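Local coordinates for protein Hia (Adhesin) (Haemophilus influenzae, PDB 3EMF) that probably mediates bacterial attachment to host cells as a trimeric autotransporter adhesin, of which this chain is the HiaBD2 binding-domain fragment, at residues 43-46 / 47-51; 16-19 / 20-23. One frame throughout, in Å; residues are numbered along the deposited sequence.

Interaction 1: residues 43-46 / 47-51; sequences EKNA and SDKLL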
loop_
_atom_site.group_PDB
_atom_site.type_symbol
_atom_site.label_atom_id
_atom_site.label_comp_id
_atom_site.label_asym_id
_atom_site.label_seq_id
_atom_site.Cartn_x
_atom_site.Cartn_y
_atom_site.Cartn_z
ATOM N N GLU A 43 14.917 -10.129 -4.302
ATOM C CA GLU A 43 15.902 -10.662 -5.250
ATOM C C GLU A 43 17.062 -11.397 -4.559
ATOM O O GLU A 43 17.678 -10.889 -3.618
ATOM C CB GLU A 43 16.432 -9.561 -6.175
ATOM C CG GLU A 43 17.049 -10.086 -7.482
ATOM C CD GLU A 43 17.426 -8.970 -8.464
ATOM O OE1 GLU A 43 17.324 -7.782 -8.090
ATOM O OE2 GLU A 43 17.827 -9.281 -9.610
ATOM N N LYS A 44 17.362 -12.590 -5.058
ATOM C CA LYS A 44 18.356 -13.470 -4.434
ATOM C C LYS A 44 19.585 -13.663 -5.305
ATOM O O LYS A 44 19.560 -13.366 -6.509
ATOM C CB LYS A 44 17.718 -14.824 -4.129
ATOM C CG LYS A 44 16.806 -14.774 -2.931
ATOM C CD LYS A 44 15.865 -15.951 -2.895
ATOM C CE LYS A 44 15.344 -16.140 -1.484
ATOM N NZ LYS A 44 14.966 -14.839 -0.891
ATOM N N ASN A 45 20.667 -14.155 -4.707
ATOM C CA ASN A 45 21.854 -14.506 -5.490
ATOM C C ASN A 45 21.960 -16.019 -5.699
ATOM O O ASN A 45 20.991 -16.750 -5.476
ATOM C CB ASN A 45 23.134 -13.931 -4.873
ATOM C CG ASN A 45 23.307 -14.309 -3.411
ATOM O OD1 ASN A 45 23.863 -13.540 -2.628
ATOM N ND2 ASN A 45 22.822 -15.488 -3.036
ATOM N N ALA A 46 23.119 -16.490 -6.144
ATOM C CA ALA A 46 23.314 -17.927 -6.333
ATOM C C ALA A 46 23.037 -18.703 -5.041
ATOM O O ALA A 46 22.543 -19.831 -5.079
ATOM C CB ALA A 46 24.718 -18.211 -6.832
ATOM N N SER A 47 23.345 -18.077 -3.907
ATOM C CA SER A 47 23.266 -18.726 -2.594
ATOM C C SER A 47 21.842 -18.805 -2.041
ATOM O O SER A 47 21.622 -19.331 -0.949
ATOM C CB SER A 47 24.152 -17.990 -1.578
ATOM O OG SER A 47 25.463 -17.774 -2.069
ATOM N N ASP A 48 20.884 -18.274 -2.792
ATOM C CA ASP A 48 19.512 -18.149 -2.315
ATOM C C ASP A 48 19.470 -17.242 -1.091
ATOM O O ASP A 48 18.566 -17.347 -0.256
ATOM C CB ASP A 48 18.892 -19.518 -2.000
ATOM C CG ASP A 48 17.370 -19.461 -1.877
ATOM O OD1 ASP A 48 16.817 -20.040 -0.916
ATOM O OD2 ASP A 48 16.724 -18.829 -2.741
ATOM N N LYS A 49 20.456 -16.359 -0.974
ATOM C CA LYS A 49 20.345 -15.260 -0.013
ATOM C C LYS A 49 20.013 -13.955 -0.740
ATOM O O LYS A 49 20.244 -13.833 -1.934
ATOM C CB LYS A 49 21.617 -15.106 0.816
ATOM C CG LYS A 49 22.856 -14.778 0.008
ATOM C CD LYS A 49 24.113 -15.109 0.806
ATOM C CE LYS A 49 24.007 -14.586 2.238
ATOM N NZ LYS A 49 25.191 -14.931 3.082
ATOM N N LEU A 50 19.468 -12.994 -0.008
ATOM C CA LEU A 50 19.068 -11.707 -0.566
ATOM C C LEU A 50 20.271 -10.871 -1.019
ATOM O O LEU A 50 21.230 -10.692 -0.271
ATOM C CB LEU A 50 18.238 -10.944 0.470
ATOM C CG LEU A 50 16.883 -11.561 0.840
ATOM C CD1 LEU A 50 16.320 -10.985 2.145
ATOM C CD2 LEU A 50 15.897 -11.351 -0.292
ATOM N N LEU A 51 20.223 -10.363 -2.249
ATOM C CA LEU A 51 21.284 -9.484 -2.745
ATOM C C LEU A 51 21.460 -8.271 -1.839
ATOM O O LEU A 51 22.581 -7.844 -1.557
ATOM C CB LEU A 51 20.980 -8.989 -4.168
ATOM C CG LEU A 51 21.539 -9.729 -5.389
ATOM C CD1 LEU A 51 22.868 -10.417 -5.074
ATOM C CD2 LEU A 51 20.530 -10.726 -5.895
#
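K49 O takes the amide N of N45 at 2.8 Å, almost straight along its C=O axis, and two positions further on L51 N gives a second backbone bond to E43 O at 2.9 Å. These two bonds flank K44 and L50, which form a non-hydrogen-bonded antiparallel pair with CA atoms 4.3 Å apart. The reversal itself is a type I turn from N45 to D48, closed by D48 N reaching N45 O at 3.1 Å; D48 takes up a left-handed backbone conformation (phi 62°), so the tip is a short hairpin of the type I turn plus G1 bulge kind. A CA-H...O contact from K44 CA to K49 O, 3.2 Å, brings a second donor to the same carbonyl. Outward from the backbone, K44 lies alongside D48, both side chains pointing the same way. The lysine's methylenes CD and CE, not its amine, near the carboxylate, CD the closer, since a bend at the last torsion (chi4 44°) carries NZ toward L50 CD2, 3.7 Å away. NZ is left 4.7 Å from D48 OD2. L50 packs on R64 of a second subunit. The shape of this exposed hairpin therefore rests on backbone bonds, while the K44 and D48 charges probably help only at a distance, without a salt bridge.

Interaction 2: residues 16-19 / 20-23; sequences NFNF and TNNS
The F17 ring and the N22 amide come from opposite directions and meet nearly flat, their planes 23° apart, with ND2 over one ring face and CB 3.4 Å from CZ. They bracket a tight turn just ahead of helix 24-30, in which N18 OD1 accepts the backbone N three residues on; S23 OG N-caps that helix at D26 N. With CG swung away from its own backbone N (chi1 176°), N18 brings OD1 back over the turn, where N21 N donates to it at 3.0 Å from above the carbonyl plane. The N18 and N21 amides stack, 8° from parallel, with N18 CG 3.4 Å from N21 ND2. N18 O, close to the N22 amide plane, is gripped too: N22 ND2 donates to it at 2.9 Å, and N21 N adds a weak bond. The other end of the N22 amide, OD1, probably accepts K44 N, so N22 is fixed at both ends as it covers the ring. F17 meets F19 edge-to-face, its CD2 over the centre of the F19 ring, and both rings lean on Q30 of the helix. A water accepts N18 N at 2.7 Å and, weakly, N22 ND2 at 3.2 Å.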
loop_
_atom_site.group_PDB
_atom_site.type_symbol
_atom_site.label_atom_id
_atom_site.label_comp_id
_atom_site.label_asym_id
_atom_site.label_seq_id
_atom_site.Cartn_x
_atom_site.Cartn_y
_atom_site.Cartn_z
ATOM N N ASN A 16 18.522 -7.340 -16.086
ATOM C CA ASN A 16 19.528 -8.273 -15.561
ATOM C C ASN A 16 19.113 -9.080 -14.326
ATOM O O ASN A 16 19.957 -9.560 -13.573
ATOM C CB ASN A 16 20.899 -7.606 -15.375
ATOM C CG ASN A 16 20.798 -6.182 -14.875
ATOM O OD1 ASN A 16 19.871 -5.827 -14.145
ATOM N ND2 ASN A 16 21.763 -5.354 -15.264
ATOM N N PHE A 17 17.807 -9.215 -14.132
ATOM C CA PHE A 17 17.258 -10.118 -13.134
ATOM C C PHE A 17 17.612 -11.510 -13.603
ATOM O O PHE A 17 17.509 -11.810 -14.795
ATOM C CB PHE A 17 15.740 -9.950 -13.058
ATOM C CG PHE A 17 15.040 -11.000 -12.232
ATOM C CD1 PHE A 17 14.778 -10.780 -10.897
ATOM C CD2 PHE A 17 14.617 -12.189 -12.805
ATOM C CE1 PHE A 17 14.121 -11.733 -10.136
ATOM C CE2 PHE A 17 13.958 -13.143 -12.056
ATOM C CZ PHE A 17 13.710 -12.915 -10.718
ATOM N N ASN A 18 18.051 -12.361 -12.681
ATOM C CA ASN A 18 18.502 -13.693 -13.070
ATOM C C ASN A 18 17.505 -14.767 -12.682
ATOM O O ASN A 18 17.331 -15.086 -11.494
ATOM C CB ASN A 18 19.858 -14.008 -12.450
ATOM C CG ASN A 18 20.312 -15.424 -12.745
ATOM O OD1 ASN A 18 19.579 -16.387 -12.517
ATOM N ND2 ASN A 18 21.528 -15.558 -13.248
ATOM N N PHE A 19 16.875 -15.349 -13.694
ATOM C CA PHE A 19 15.793 -16.296 -13.464
ATOM C C PHE A 19 16.209 -17.549 -12.695
ATOM O O PHE A 19 15.434 -18.075 -11.888
ATOM C CB PHE A 19 15.109 -16.642 -14.784
ATOM C CG PHE A 19 14.327 -15.507 -15.349
ATOM C CD1 PHE A 19 13.044 -15.246 -14.901
ATOM C CD2 PHE A 19 14.886 -14.672 -16.286
ATOM C CE1 PHE A 19 12.322 -14.190 -15.406
ATOM C CE2 PHE A 19 14.168 -13.617 -16.798
ATOM C CZ PHE A 19 12.890 -13.376 -16.360
ATOM N N THR A 20 17.434 -18.007 -12.924
ATOM C CA THR A 20 17.947 -19.208 -12.263
ATOM C C THR A 20 17.946 -19.094 -10.742
ATOM O O THR A 20 17.526 -20.017 -10.036
ATOM C CB THR A 20 19.388 -19.527 -12.717
ATOM O OG1 THR A 20 19.369 -20.038 -14.055
ATOM C CG2 THR A 20 20.018 -20.564 -11.803
ATOM N N ASN A 21 18.413 -17.946 -10.252
ATOM C CA ASN A 21 18.660 -17.734 -8.827
ATOM C C ASN A 21 17.415 -17.405 -8.023
ATOM O O ASN A 21 17.461 -17.359 -6.794
ATOM C CB ASN A 21 19.673 -16.605 -8.629
ATOM C CG ASN A 21 20.955 -16.830 -9.387
ATOM O OD1 ASN A 21 21.287 -17.957 -9.750
ATOM N ND2 ASN A 21 21.693 -15.756 -9.627
ATOM N N ASN A 22 16.306 -17.152 -8.709
ATOM C CA ASN A 22 15.095 -16.692 -8.032
ATOM C C ASN A 22 13.941 -17.671 -8.183
ATOM O O ASN A 22 14.010 -18.580 -8.995
ATOM C CB ASN A 22 14.710 -15.303 -8.539
ATOM C CG ASN A 22 15.704 -14.244 -8.112
ATOM O OD1 ASN A 22 15.661 -13.772 -6.976
ATOM N ND2 ASN A 22 16.618 -13.880 -9.007
ATOM N N SER A 23 12.887 -17.477 -7.397
ATOM C CA SER A 23 11.754 -18.399 -7.364
ATOM C C SER A 23 10.798 -18.191 -8.528
ATOM O O SER A 23 10.851 -17.167 -9.209
ATOM C CB SER A 23 10.964 -18.174 -6.088
ATOM O OG SER A 23 10.400 -16.876 -6.124
HETATM O O HOH W 1 18.614 -11.692 -10.114
#

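How the interactions relate
Both interactions are local turns at the surface of the same HiaBD2_N region, their centres 9 Å apart; interaction 2 precedes helix 24-30 and interaction 1 follows it in the loop. Neither is a core contact, though F17 of interaction 2 is buried. Their chemistry differs: 43-51 closes on itself mainly through backbone bonds, whereas 16-23 relies on asparagine amides and aromatic faces. N22 of interaction 2 joins the two by reaching the backbone of 43-46, and E43 OE2 lies 3.6 Å from F17 CD1. Interaction 1 also reaches a second subunit through L50, while interaction 2 touches no other chain of the trimer.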